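Local coordinates for protein methylenetetrahydrofolate--tRNA-(uracil-5-)-methyltransferase TrmFO (Thermus thermophilus, PDB 3G5S) that catalyses the folate- and FAD-dependent methylation of uridine 54 in tRNA to 5-methyluridine, probably using NADH or NADPH as reductant, at residues L154-S168 with A299-L313. Sequence-based numbering, arbitrary orientation. Where two conformers were deposited one is given.
Sequences LAYYDAASPIVLYES and AEIVRYGVMHRNTYL. With GSH (glutathione), chain C; EDO (1,2-ethanediol), chain H.
With CG set between its backbone N and carbonyl carbon (chi1 45°), Asp158 turns its carboxylate to the backbone of His308; Arg309, bent at chi2 (81°), folds its guanidinium back to Tyr156. In the conformer given, one of two, Asp158 OD1 takes the amide N of His308 at 2.8 Å on its syn side and the amide of Ala159 on its anti side, a short acidic chain well suited to holding a turning loop, though the carboxylate's exact placement is doubtful. Ala160 CB lies over one face of the Arg303 guanidinium. Tyr156 O is gripped twice, by Asn310 N at 2.9 Å and, less straight, by Arg309 NH1 (136° at the hydrogen), which also bonds Thr311 OG1 in the guanidinium plane. Across a classic bulge, Ile163 faces both Val302 and Arg303. Glycine suits position 305, where a CB would collide with Ala160 O. Ser168 OG donates to Leu165 O and accepts from Glu300 N at 2.8 Å; an alanine here would probably leave that amide without its acceptor. Tyr157 O, Asp158 O and Tyr312 OH all accept from glutathione N1, so the two segments form part of its pocket; Tyr312 OH is also hydrogen-bonded to Phe390 O. At one end, strand 163-165 runs between 271-274 and the outermost strand 301-303 of an antiparallel sheet; at the other, 154-155 pairs with 309-313 while Leu154 and Tyr156 pack on helix 139-149.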
# COMPACT_ATOMS: atom_id res chain seq x y z
N LEU A 154 15.44 -2.77 -1.47
CA LEU A 154 14.58 -3.59 -0.63
C LEU A 154 14.68 -3.08 0.80
O LEU A 154 15.79 -2.86 1.30
CB LEU A 154 14.95 -5.07 -0.72
CG LEU A 154 14.12 -6.03 0.14
CD1 LEU A 154 14.01 -7.40 -0.51
CD2 LEU A 154 14.71 -6.16 1.55
N ALA A 155 13.54 -2.86 1.43
CA ALA A 155 13.48 -2.41 2.81
C ALA A 155 12.91 -3.52 3.69
O ALA A 155 12.16 -4.38 3.20
CB ALA A 155 12.64 -1.15 2.92
N TYR A 156 13.25 -3.48 4.97
CA TYR A 156 12.78 -4.47 5.94
C TYR A 156 11.73 -3.92 6.90
O TYR A 156 11.13 -4.68 7.65
CB TYR A 156 13.95 -5.05 6.74
CG TYR A 156 14.86 -5.92 5.91
CD1 TYR A 156 14.48 -7.19 5.52
CD2 TYR A 156 16.11 -5.46 5.52
CE1 TYR A 156 15.32 -7.99 4.76
CE2 TYR A 156 16.95 -6.25 4.76
CZ TYR A 156 16.55 -7.51 4.38
OH TYR A 156 17.40 -8.29 3.62
N TYR A 157 11.54 -2.60 6.89
CA TYR A 157 10.51 -1.97 7.70
C TYR A 157 9.98 -0.77 6.93
O TYR A 157 10.66 -0.23 6.06
CB TYR A 157 11.05 -1.55 9.08
CG TYR A 157 12.12 -0.48 9.09
CD1 TYR A 157 11.79 0.87 9.02
CD2 TYR A 157 13.46 -0.82 9.21
CE1 TYR A 157 12.77 1.85 9.05
CE2 TYR A 157 14.44 0.16 9.23
CZ TYR A 157 14.09 1.49 9.16
OH TYR A 157 15.07 2.46 9.19
N ASP A 158 8.79 -0.28 7.29
CA ASP A 158 8.21 0.85 6.54
C ASP A 158 8.43 2.28 7.08
O ASP A 158 8.90 3.16 6.36
CB ASP A 158 6.74 0.61 6.19
CG ASP A 158 5.93 0.07 7.34
OD1 ASP A 158 6.32 0.29 8.51
OD2 ASP A 158 4.90 -0.58 7.07
N ALA A 159 8.07 2.53 8.34
CA ALA A 159 8.31 3.84 8.95
C ALA A 159 7.69 4.98 8.12
O ALA A 159 8.35 5.96 7.80
CB ALA A 159 9.80 4.08 9.15
N ALA A 160 6.42 4.83 7.80
CA ALA A 160 5.68 5.81 7.03
C ALA A 160 5.20 6.95 7.90
O ALA A 160 4.77 6.75 9.03
CB ALA A 160 4.52 5.15 6.34
N SER A 161 5.26 8.16 7.35
CA SER A 161 4.62 9.30 7.98
C SER A 161 3.25 9.51 7.34
O SER A 161 2.93 8.96 6.29
CB SER A 161 5.49 10.54 7.82
OG SER A 161 5.49 10.95 6.47
N PRO A 162 2.40 10.31 8.00
CA PRO A 162 1.08 10.57 7.42
C PRO A 162 1.16 11.37 6.12
O PRO A 162 2.07 12.19 5.95
CB PRO A 162 0.39 11.42 8.49
CG PRO A 162 1.19 11.21 9.73
CD PRO A 162 2.59 10.98 9.30
N ILE A 163 0.20 11.12 5.24
CA ILE A 163 0.08 11.82 3.96
C ILE A 163 -1.27 12.52 3.92
O ILE A 163 -2.29 11.91 4.26
CB ILE A 163 0.17 10.83 2.78
CG1 ILE A 163 1.49 10.05 2.86
CG2 ILE A 163 0.03 11.57 1.46
CD1 ILE A 163 1.67 9.06 1.73
N VAL A 164 -1.26 13.78 3.53
CA VAL A 164 -2.49 14.57 3.43
C VAL A 164 -2.78 14.94 1.98
O VAL A 164 -1.89 14.96 1.13
CB VAL A 164 -2.42 15.86 4.28
CG1 VAL A 164 -2.17 15.52 5.74
CG2 VAL A 164 -1.36 16.81 3.77
N LEU A 165 -4.04 15.22 1.72
CA LEU A 165 -4.48 15.69 0.42
C LEU A 165 -4.11 17.16 0.26
O LEU A 165 -4.45 17.99 1.09
CB LEU A 165 -6.00 15.52 0.31
CG LEU A 165 -6.63 15.65 -1.07
CD1 LEU A 165 -6.23 14.46 -1.93
CD2 LEU A 165 -8.14 15.73 -0.96
N TYR A 166 -3.41 17.48 -0.83
CA TYR A 166 -2.91 18.84 -1.03
C TYR A 166 -4.00 19.90 -0.93
O TYR A 166 -3.81 20.95 -0.29
CB TYR A 166 -2.21 18.94 -2.38
CG TYR A 166 -1.60 20.30 -2.65
CD1 TYR A 166 -0.36 20.65 -2.12
CD2 TYR A 166 -2.28 21.24 -3.41
CE1 TYR A 166 0.19 21.89 -2.36
CE2 TYR A 166 -1.72 22.49 -3.65
CZ TYR A 166 -0.49 22.81 -3.12
OH TYR A 166 0.07 24.05 -3.36
N GLU A 167 -5.15 19.64 -1.54
CA GLU A 167 -6.22 20.62 -1.58
C GLU A 167 -6.78 20.93 -0.19
O GLU A 167 -7.48 21.92 -0.01
CB GLU A 167 -7.34 20.16 -2.51
CG GLU A 167 -8.27 19.12 -1.92
CD GLU A 167 -9.49 18.87 -2.77
OE1 GLU A 167 -9.40 19.01 -4.01
OE2 GLU A 167 -10.56 18.53 -2.21
N SER A 168 -6.48 20.08 0.79
CA SER A 168 -6.98 20.28 2.15
C SER A 168 -6.05 21.13 3.00
O SER A 168 -6.37 21.43 4.15
CB SER A 168 -7.26 18.93 2.83
OG SER A 168 -6.06 18.28 3.23
N ALA A 299 -6.89 19.36 7.44
CA ALA A 299 -6.25 18.43 6.52
C ALA A 299 -7.01 17.11 6.45
O ALA A 299 -7.52 16.62 7.45
CB ALA A 299 -4.82 18.19 6.94
N GLU A 300 -7.07 16.56 5.23
CA GLU A 300 -7.63 15.24 5.00
C GLU A 300 -6.47 14.27 4.89
O GLU A 300 -5.65 14.35 3.97
CB GLU A 300 -8.45 15.21 3.70
CG GLU A 300 -9.02 13.83 3.36
CD GLU A 300 -9.83 13.80 2.07
OE1 GLU A 300 -10.40 14.84 1.68
OE2 GLU A 300 -9.91 12.72 1.45
N ILE A 301 -6.37 13.36 5.85
CA ILE A 301 -5.29 12.38 5.86
C ILE A 301 -5.71 11.21 5.01
O ILE A 301 -6.72 10.56 5.31
CB ILE A 301 -4.97 11.91 7.29
CG1 ILE A 301 -4.45 13.08 8.13
CG2 ILE A 301 -3.97 10.77 7.27
CD1 ILE A 301 -4.95 13.09 9.55
N VAL A 302 -4.96 10.94 3.95
CA VAL A 302 -5.29 9.85 3.04
C VAL A 302 -4.48 8.58 3.31
O VAL A 302 -4.89 7.51 2.88
CB VAL A 302 -5.16 10.27 1.56
CG1 VAL A 302 -6.18 11.35 1.22
CG2 VAL A 302 -3.75 10.74 1.25
N ARG A 303 -3.36 8.69 4.01
CA ARG A 303 -2.59 7.51 4.37
C ARG A 303 -1.96 7.78 5.73
O ARG A 303 -1.19 8.73 5.87
CB ARG A 303 -1.51 7.22 3.32
CG ARG A 303 -0.80 5.89 3.49
CD ARG A 303 0.40 5.94 4.46
NE ARG A 303 1.24 4.78 4.20
CZ ARG A 303 1.21 3.63 4.86
NH1 ARG A 303 0.43 3.47 5.93
NH2 ARG A 303 2.00 2.63 4.46
N TYR A 304 -2.31 6.99 6.73
CA TYR A 304 -1.79 7.20 8.08
C TYR A 304 -0.39 6.62 8.26
O TYR A 304 -0.00 5.67 7.59
CB TYR A 304 -2.75 6.61 9.11
CG TYR A 304 -3.97 7.48 9.34
CD1 TYR A 304 -3.92 8.53 10.24
CD2 TYR A 304 -5.15 7.27 8.64
CE1 TYR A 304 -5.00 9.34 10.46
CE2 TYR A 304 -6.26 8.08 8.85
CZ TYR A 304 -6.17 9.12 9.76
OH TYR A 304 -7.24 9.93 9.99
N GLY A 305 0.38 7.20 9.17
CA GLY A 305 1.72 6.70 9.44
C GLY A 305 1.70 5.37 10.16
O GLY A 305 0.78 5.08 10.93
N VAL A 306 2.73 4.56 9.91
CA VAL A 306 2.88 3.27 10.56
C VAL A 306 4.35 2.94 10.71
O VAL A 306 5.20 3.45 9.98
CB VAL A 306 2.21 2.13 9.77
CG1 VAL A 306 0.71 2.35 9.67
CG2 VAL A 306 2.85 1.98 8.39
N MSE A 307 4.65 2.07 11.68
CA MSE A 307 6.01 1.62 11.97
C MSE A 307 5.98 0.13 12.20
O MSE A 307 5.65 -0.32 13.29
CB MSE A 307 6.50 2.21 13.30
CG MSE A 307 6.75 3.70 13.33
SE MSE A 307 8.61 4.19 12.98
CE MSE A 307 9.55 2.83 14.01
N HIS A 308 6.31 -0.66 11.19
CA HIS A 308 6.41 -2.09 11.46
C HIS A 308 7.36 -2.84 10.56
O HIS A 308 7.83 -2.33 9.53
CB HIS A 308 5.04 -2.77 11.50
CG HIS A 308 4.12 -2.39 10.38
ND1 HIS A 308 4.38 -2.70 9.07
CD2 HIS A 308 2.93 -1.75 10.39
CE1 HIS A 308 3.39 -2.26 8.31
NE2 HIS A 308 2.51 -1.67 9.09
N ARG A 309 7.66 -4.05 10.99
CA ARG A 309 8.40 -5.00 10.20
C ARG A 309 7.62 -5.30 8.93
O ARG A 309 6.45 -5.70 8.99
CB ARG A 309 8.61 -6.27 11.02
CG ARG A 309 9.14 -7.45 10.26
CD ARG A 309 10.63 -7.36 10.08
NE ARG A 309 11.11 -8.56 9.42
CZ ARG A 309 11.18 -8.70 8.10
NH1 ARG A 309 10.83 -7.70 7.31
NH2 ARG A 309 11.61 -9.83 7.57
N ASN A 310 8.26 -5.10 7.78
CA ASN A 310 7.57 -5.15 6.50
C ASN A 310 8.59 -5.15 5.39
O ASN A 310 9.16 -4.11 5.07
CB ASN A 310 6.65 -3.92 6.38
CG ASN A 310 5.72 -3.96 5.16
OD1 ASN A 310 4.62 -4.52 5.23
ND2 ASN A 310 6.14 -3.34 4.07
N THR A 311 8.84 -6.31 4.79
CA THR A 311 9.73 -6.39 3.64
C THR A 311 9.02 -5.96 2.37
O THR A 311 7.94 -6.47 2.05
CB THR A 311 10.26 -7.81 3.46
OG1 THR A 311 11.09 -8.12 4.58
CG2 THR A 311 11.10 -7.91 2.21
N TYR A 312 9.62 -5.02 1.65
CA TYR A 312 9.04 -4.56 0.40
C TYR A 312 10.09 -3.94 -0.51
O TYR A 312 11.16 -3.51 -0.06
CB TYR A 312 7.88 -3.57 0.67
CG TYR A 312 8.32 -2.23 1.21
CD1 TYR A 312 8.68 -2.08 2.54
CD2 TYR A 312 8.37 -1.11 0.39
CE1 TYR A 312 9.09 -0.85 3.04
CE2 TYR A 312 8.78 0.12 0.88
CZ TYR A 312 9.14 0.25 2.20
OH TYR A 312 9.55 1.46 2.71
N LEU A 313 9.76 -3.90 -1.79
CA LEU A 313 10.61 -3.34 -2.83
C LEU A 313 10.34 -1.87 -3.10
O LEU A 313 9.23 -1.37 -2.89
CB LEU A 313 10.39 -4.10 -4.13
CG LEU A 313 10.78 -5.58 -4.07
CD1 LEU A 313 10.24 -6.29 -5.29
CD2 LEU A 313 12.30 -5.74 -3.98
N1 GSH C . 11.37 2.21 4.89
CA1 GSH C . 12.37 2.58 3.91
C1 GSH C . 13.77 2.13 4.29
O11 GSH C . 13.93 1.32 5.41
O12 GSH C . 14.65 2.22 3.49
CB1 GSH C . 12.32 4.05 3.50
CG1 GSH C . 13.03 5.06 4.39
CD1 GSH C . 12.45 5.35 5.78
OE1 GSH C . 11.60 4.68 6.27
N2 GSH C . 12.97 6.49 6.47
CA2 GSH C . 12.41 6.90 7.72
C2 GSH C . 11.55 8.15 7.59
O2 GSH C . 12.05 9.23 7.61
CB2 GSH C . 13.56 7.08 8.69
SG2 GSH C . 13.13 7.37 10.42
N3 GSH C . 10.14 8.01 7.91
CA3 GSH C . 9.31 9.20 7.98
C3 GSH C . 8.95 9.79 6.62
O31 GSH C . 8.83 10.96 6.45
O32 GSH C . 9.06 8.93 5.55
C1 EDO H . -12.65 14.02 -1.41
O1 EDO H . -11.73 14.96 -0.85
C2 EDO H . -11.95 12.68 -1.62
O2 EDO H . -11.65 12.10 -0.35
O HOH W 1 2.79 -0.18 5.31